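Local coordinates for cobalamin biosynthesis protein CobN (Mycobacterium tuberculosis, PDB 7C6O) that probably acts as the large catalytic subunit of cobaltochelatase, the enzyme that inserts cobalt into the corrin ring during cobalamin biosynthesis, at residues A[951-954]-A[955-959]; A[884-887]-A[888-891]; A[898-901]-A[902-906]. One frame throughout, in Å; residues are numbered along the deposited sequence.

Contact 1 (A[951-954]-A[955-959]); sequences VVTM and LDDAV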
loop_
_atom_site.group_PDB
_atom_site.type_symbol
_atom_site.label_atom_id
_atom_site.label_comp_id
_atom_site.label_asym_id
_atom_site.label_seq_id
_atom_site.Cartn_x
_atom_site.Cartn_y
_atom_site.Cartn_z
ATOM N N VAL A 951 -11.209 -8.211 -2.857
ATOM C CA VAL A 951 -10.752 -9.401 -2.146
ATOM C C VAL A 951 -11.561 -9.624 -0.875
ATOM O O VAL A 951 -11.887 -10.764 -0.529
ATOM C CB VAL A 951 -9.248 -9.294 -1.843
ATOM C CG1 VAL A 951 -8.791 -10.502 -1.053
ATOM C CG2 VAL A 951 -8.450 -9.159 -3.130
ATOM N N VAL A 952 -11.883 -8.545 -0.153
ATOM C CA VAL A 952 -12.749 -8.658 1.020
ATOM C C VAL A 952 -14.054 -9.345 0.640
ATOM O O VAL A 952 -14.519 -10.268 1.320
ATOM C CB VAL A 952 -13.005 -7.268 1.632
ATOM C CG1 VAL A 952 -14.065 -7.351 2.722
ATOM C CG2 VAL A 952 -11.710 -6.681 2.182
ATOM N N THR A 953 -14.661 -8.900 -0.461
ATOM C CA THR A 953 -15.872 -9.549 -0.950
ATOM C C THR A 953 -15.587 -10.979 -1.392
ATOM O O THR A 953 -16.393 -11.883 -1.148
ATOM C CB THR A 953 -16.466 -8.738 -2.099
ATOM O OG1 THR A 953 -16.663 -7.382 -1.677
ATOM C CG2 THR A 953 -17.796 -9.320 -2.523
ATOM N N MET A 954 -14.438 -11.201 -2.035
ATOM C CA MET A 954 -14.081 -12.540 -2.498
ATOM C C MET A 954 -13.970 -13.519 -1.334
ATOM O O MET A 954 -14.492 -14.639 -1.399
ATOM C CB MET A 954 -12.768 -12.485 -3.280
ATOM C CG MET A 954 -12.261 -13.848 -3.736
ATOM S SD MET A 954 -10.516 -13.825 -4.192
ATOM C CE MET A 954 -10.486 -12.542 -5.438
ATOM N N LEU A 955 -13.284 -13.120 -0.262
ATOM C CA LEU A 955 -13.132 -14.017 0.879
ATOM C C LEU A 955 -14.465 -14.244 1.582
ATOM O O LEU A 955 -14.757 -15.361 2.026
ATOM C CB LEU A 955 -12.093 -13.464 1.856
ATOM C CG LEU A 955 -10.652 -13.413 1.342
ATOM C CD1 LEU A 955 -9.730 -12.850 2.408
ATOM C CD2 LEU A 955 -10.182 -14.794 0.902
ATOM N N ASP A 956 -15.287 -13.201 1.690
ATOM C CA ASP A 956 -16.610 -13.373 2.279
ATOM C C ASP A 956 -17.468 -14.309 1.435
ATOM O O ASP A 956 -18.183 -15.162 1.975
ATOM C CB ASP A 956 -17.292 -12.015 2.445
ATOM C CG ASP A 956 -18.619 -12.116 3.178
ATOM O OD1 ASP A 956 -18.659 -12.753 4.251
ATOM O OD2 ASP A 956 -19.616 -11.547 2.688
ATOM N N ASP A 957 -17.400 -14.172 0.107
ATOM C CA ASP A 957 -18.130 -15.083 -0.774
ATOM C C ASP A 957 -17.697 -16.529 -0.564
ATOM O O ASP A 957 -18.526 -17.445 -0.608
ATOM C CB ASP A 957 -17.929 -14.685 -2.236
ATOM C CG ASP A 957 -18.694 -13.434 -2.619
ATOM O OD1 ASP A 957 -19.559 -12.987 -1.834
ATOM O OD2 ASP A 957 -18.426 -12.895 -3.714
ATOM N N ALA A 958 -16.399 -16.753 -0.337
ATOM C CA ALA A 958 -15.904 -18.119 -0.192
ATOM C C ALA A 958 -16.404 -18.760 1.095
ATOM O O ALA A 958 -16.778 -19.938 1.102
ATOM C CB ALA A 958 -14.375 -18.132 -0.239
ATOM N N VAL A 959 -16.409 -18.002 2.194
ATOM C CA VAL A 959 -16.913 -18.522 3.464
ATOM C C VAL A 959 -18.381 -18.908 3.336
ATOM O O VAL A 959 -18.791 -20.008 3.726
ATOM C CB VAL A 959 -16.705 -17.491 4.587
ATOM C CG1 VAL A 959 -17.409 -17.952 5.858
ATOM C CG2 VAL A 959 -15.225 -17.268 4.838
#
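Thr953 and Asp957 meet one helical turn apart because their first torsions bring them alongside each other. Thr953 has CG2 opposite its backbone N, while Asp957 turns CG away from its own carbonyl carbon (chi1 -73°). The two side chains point the same way, and the methyl Thr953 CG2 lies 3.8 Å from Asp957 OD2. The touch is methyl against carboxylate. The hydroxyl of Thr953 bonds instead to the carbonyl of Pro949, one turn back.

The carboxylate of Asp957 forms salt bridges with Arg960 and Arg1036. Asp956 pairs with Arg989 and Arg960, and also accepts from the backbone N of Arg1036. Arg960 thus bridges both acids, and the positive charges probably favour their charged forms.

On another side of the helix the contact is apolar. Val951 CG1 lies 4.2 Å from Leu955 CG, a loose i to i+4 pair. Four i to i+4 backbone bonds join the two segments. Leu955 N reaches Val951 O at 2.8 Å and Asp957 N reaches Thr953 O at 2.8 Å. The bond from Ala958 N to Met954 O is 3.0 Å long and more bent, at 144°.

All this lies within helix 949-963. Val951, Leu955 and Ala958 pack on helix 896-905. Met954, Asp957 and Ala958 touch strand 918-923, and Val951 and Val952 meet Phe944 of helix 942-947.

Contact 2 (A[884-887]-A[888-891]); sequences SVWG and TSAM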
loop_
_atom_site.group_PDB
_atom_site.type_symbol
_atom_site.label_atom_id
_atom_site.label_comp_id
_atom_site.label_asym_id
_atom_site.label_seq_id
_atom_site.Cartn_x
_atom_site.Cartn_y
_atom_site.Cartn_z
ATOM N N SER A 884 -3.869 -13.020 10.192
ATOM C CA SER A 884 -3.798 -11.581 9.984
ATOM C C SER A 884 -3.272 -11.304 8.582
ATOM O O SER A 884 -2.263 -11.880 8.166
ATOM C CB SER A 884 -2.902 -10.925 11.036
ATOM O OG SER A 884 -3.466 -11.048 12.329
ATOM N N VAL A 885 -3.960 -10.424 7.854
ATOM C CA VAL A 885 -3.718 -10.217 6.430
ATOM C C VAL A 885 -3.535 -8.727 6.178
ATOM O O VAL A 885 -4.422 -7.928 6.505
ATOM C CB VAL A 885 -4.867 -10.774 5.573
ATOM C CG1 VAL A 885 -4.667 -10.415 4.116
ATOM C CG2 VAL A 885 -4.974 -12.286 5.746
ATOM N N TRP A 886 -2.405 -8.358 5.576
ATOM C CA TRP A 886 -2.056 -6.967 5.327
ATOM C C TRP A 886 -2.040 -6.664 3.834
ATOM O O TRP A 886 -1.726 -7.527 3.008
ATOM C CB TRP A 886 -0.682 -6.628 5.912
ATOM C CG TRP A 886 -0.597 -6.720 7.400
ATOM C CD1 TRP A 886 -1.629 -6.647 8.290
ATOM C CD2 TRP A 886 0.592 -6.908 8.176
ATOM N NE1 TRP A 886 -1.153 -6.775 9.575
ATOM C CE2 TRP A 886 0.207 -6.936 9.531
ATOM C CE3 TRP A 886 1.945 -7.058 7.855
ATOM C CZ2 TRP A 886 1.128 -7.106 10.565
ATOM C CZ3 TRP A 886 2.857 -7.225 8.882
ATOM C CH2 TRP A 886 2.445 -7.246 10.221
ATOM N N GLY A 887 -2.348 -5.411 3.499
ATOM C CA GLY A 887 -2.317 -5.004 2.105
ATOM C C GLY A 887 -0.914 -5.002 1.527
ATOM O O GLY A 887 -0.707 -5.396 0.374
ATOM N N THR A 888 0.070 -4.563 2.318
ATOM C CA THR A 888 1.443 -4.543 1.829
ATOM C C THR A 888 1.931 -5.950 1.505
ATOM O O THR A 888 2.706 -6.135 0.560
ATOM C CB THR A 888 2.358 -3.849 2.849
ATOM O OG1 THR A 888 3.612 -3.532 2.235
ATOM C CG2 THR A 888 2.605 -4.725 4.075
ATOM N N SER A 889 1.452 -6.957 2.243
ATOM C CA SER A 889 1.819 -8.339 1.952
ATOM C C SER A 889 1.212 -8.805 0.636
ATOM O O SER A 889 1.879 -9.480 -0.157
ATOM C CB SER A 889 1.368 -9.251 3.092
ATOM O OG SER A 889 1.945 -8.853 4.324
ATOM N N ALA A 890 -0.056 -8.471 0.392
ATOM C CA ALA A 890 -0.671 -8.828 -0.880
ATOM C C ALA A 890 0.055 -8.175 -2.047
ATOM O O ALA A 890 0.138 -8.758 -3.132
ATOM C CB ALA A 890 -2.149 -8.435 -0.884
ATOM N N MET A 891 0.603 -6.978 -1.841
ATOM C CA MET A 891 1.330 -6.306 -2.911
ATOM C C MET A 891 2.732 -6.874 -3.100
ATOM O O MET A 891 3.259 -6.844 -4.217
ATOM C CB MET A 891 1.398 -4.808 -2.629
ATOM C CG MET A 891 0.044 -4.122 -2.639
ATOM S SD MET A 891 0.166 -2.396 -2.150
ATOM C CE MET A 891 -1.468 -1.807 -2.603
HETATM O O HOH W 1 -0.012 -10.092 5.831
#
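Trp886 is the N-cap of helix 887-893, and its carbonyl O takes a bond from Ala890 N at 3.2 Å and a weak one from Ser889 N, while Gly887 O accepts from Met891 N at 3.0 Å. The chain passes here from strand 880-885 almost directly into the helix.

Ser889 folds back over the cap. Its OG sits beside its backbone N (chi1 -58°), and Ser889 OG comes within 3.8 Å of Trp886 CB. The same oxygen is 4.0 Å from the ring atom Trp886 CE3, approaching the indole obliquely. A water links the two residues: it accepts from Trp886 N at 3.0 Å and is hydrogen-bonded to Ser889 OG at 2.8 Å. It therefore occupies the backbone N-H at the cap. Ser889 OG also makes a weak bond to Asp1062.

Thr888 stands beside Trp886, with its CG2 4.2 Å from Trp886 CB. Its hydroxyl is held by Gly596 N and Glu597. Met891 sends an extended chain past the first turn, and its CG lies 3.4 Å from Gly887 O.

Partners from other elements meet the indole. Tyr1074 and Tyr1077 of helix 1072-1089 meet it edge-to-face, and Lys1059 of strand 1056-1061 makes a cation-pi contact. Thr888 and Met891 lean on helix 595-604. Val885 bonds through its backbone to Arg939 of strand 935-940, and its side chain touches Phe944 of helix 942-947.

Contact 3 (A[898-901]-A[902-906]); sequences IAEV and LALLG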
loop_
_atom_site.group_PDB
_atom_site.type_symbol
_atom_site.label_atom_id
_atom_site.label_comp_id
_atom_site.label_asym_id
_atom_site.label_seq_id
_atom_site.Cartn_x
_atom_site.Cartn_y
_atom_site.Cartn_z
ATOM N N ILE A 898 -4.202 -14.361 0.818
ATOM C CA ILE A 898 -5.550 -14.583 0.301
ATOM C C ILE A 898 -5.703 -16.024 -0.164
ATOM O O ILE A 898 -6.701 -16.690 0.135
ATOM C CB ILE A 898 -5.850 -13.593 -0.837
ATOM C CG1 ILE A 898 -5.620 -12.154 -0.366
ATOM C CG2 ILE A 898 -7.267 -13.796 -1.355
ATOM C CD1 ILE A 898 -5.305 -11.191 -1.494
ATOM N N ALA A 899 -4.711 -16.521 -0.905
ATOM C CA ALA A 899 -4.755 -17.896 -1.387
ATOM C C ALA A 899 -4.770 -18.889 -0.232
ATOM O O ALA A 899 -5.424 -19.936 -0.314
ATOM C CB ALA A 899 -3.567 -18.162 -2.309
ATOM N N GLU A 900 -4.057 -18.581 0.855
ATOM C CA GLU A 900 -4.039 -19.492 1.995
ATOM C C GLU A 900 -5.424 -19.619 2.616
ATOM O O GLU A 900 -5.857 -20.725 2.959
ATOM C CB GLU A 900 -3.025 -19.025 3.041
ATOM C CG GLU A 900 -2.865 -20.005 4.197
ATOM C CD GLU A 900 -1.899 -19.519 5.263
ATOM O OE1 GLU A 900 -1.441 -18.363 5.176
ATOM O OE2 GLU A 900 -1.600 -20.298 6.195
ATOM N N VAL A 901 -6.133 -18.498 2.767
ATOM C CA VAL A 901 -7.499 -18.544 3.281
ATOM C C VAL A 901 -8.375 -19.407 2.381
ATOM O O VAL A 901 -9.099 -20.292 2.850
ATOM C CB VAL A 901 -8.071 -17.120 3.418
ATOM C CG1 VAL A 901 -9.529 -17.178 3.850
ATOM C CG2 VAL A 901 -7.248 -16.303 4.406
ATOM N N LEU A 902 -8.317 -19.160 1.071
ATOM C CA LEU A 902 -9.106 -19.944 0.126
ATOM C C LEU A 902 -8.738 -21.423 0.188
ATOM O O LEU A 902 -9.617 -22.291 0.157
ATOM C CB LEU A 902 -8.914 -19.396 -1.289
ATOM C CG LEU A 902 -9.464 -17.988 -1.531
ATOM C CD1 LEU A 902 -9.145 -17.499 -2.937
ATOM C CD2 LEU A 902 -10.963 -17.956 -1.285
ATOM N N ALA A 903 -7.441 -21.728 0.287
ATOM C CA ALA A 903 -7.009 -23.122 0.328
ATOM C C ALA A 903 -7.517 -23.825 1.581
ATOM O O ALA A 903 -7.937 -24.987 1.522
ATOM C CB ALA A 903 -5.484 -23.206 0.245
ATOM N N LEU A 904 -7.482 -23.142 2.728
ATOM C CA LEU A 904 -7.978 -23.751 3.958
ATOM C C LEU A 904 -9.469 -24.047 3.861
ATOM O O LEU A 904 -9.932 -25.109 4.302
ATOM C CB LEU A 904 -7.682 -22.841 5.151
ATOM C CG LEU A 904 -6.212 -22.724 5.555
ATOM C CD1 LEU A 904 -6.000 -21.548 6.496
ATOM C CD2 LEU A 904 -5.742 -24.021 6.198
ATOM N N LEU A 905 -10.237 -23.120 3.280
ATOM C CA LEU A 905 -11.666 -23.327 3.073
ATOM C C LEU A 905 -11.957 -24.391 2.023
ATOM O O LEU A 905 -13.068 -24.931 1.999
ATOM C CB LEU A 905 -12.333 -22.015 2.651
ATOM C CG LEU A 905 -12.266 -20.845 3.633
ATOM C CD1 LEU A 905 -12.888 -19.604 3.018
ATOM C CD2 LEU A 905 -12.957 -21.205 4.934
ATOM N N GLY A 906 -10.998 -24.696 1.155
ATOM C CA GLY A 906 -11.238 -25.642 0.082
ATOM C C GLY A 906 -11.862 -25.015 -1.144
ATOM O O GLY A 906 -12.703 -25.645 -1.797
#
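Backbone bonds form the frame of this contact, joining Ile898, Ala899, Glu900 and Val901 to the residues four places on. Leu902 N to Ile898 O is nearly straight (171°) at 3.1 Å, and Ala903 N to Ala899 O is 2.8 Å. The helix then ends in a Schellman motif: Gly906, with positive phi, is its C-prime residue. Gly906 N makes a weak bond to Ala903 O, and the next residue closes back to Leu902 O.

Apolar contacts follow the same i to i+4 spacing. Val901 CG1 is 4.2 Å from Leu905 CD1, and Ile898 CG2 is 4.4 Å from Leu902 CD1. Leu905 sets CG opposite its carbonyl carbon (chi1 -61°), which brings Leu905 CG back over the turn to 3.3 Å from Val901 O. Glu900 and Leu904 run side by side, with Glu900 CG 4.2 Å from Leu904 CD1. Val901, Leu904 and Leu905 pack on strand 935-940, while Ala899, Glu900 and Ala903 touch helix 853-874.

Polar partners come from outside. Glu900 extends fully, and its OE1 accepts from Asn1060. Arg931 donates to the carbonyls of Ala903 and Leu904, and Arg933 to that of Leu905.

The contact is thus mainly hydrocarbon, with one buried acid bonded by an amide. The arginines bond to carbonyls at the C-terminal end of the helix, where their positive charge should offset the negative end of the helix dipole.

In the fold
All three contacts lie in one part of the chain, around the mixed sheet containing strands 880-885 and 935-940. The centre of contact 2 lies nearest the centre of the chain, about 8 Å away; those of contacts 1 and 3 lie about 20 and 22 Å away. Contact 3 is wholly buried, while contact 1 includes partly exposed residues. Contacts 1 and 3 share a helix-helix interface, where Ala958 CB comes within 3.6 Å of Leu902 CD2. Contact 2 meets contact 3 through Ala890 and Ile898, but does not touch contact 1. Their chemistry differs accordingly: acids paired with outside arginines in contact 1, a water-linked strand-to-helix cap in contact 2, and mostly aliphatic packing in contact 3.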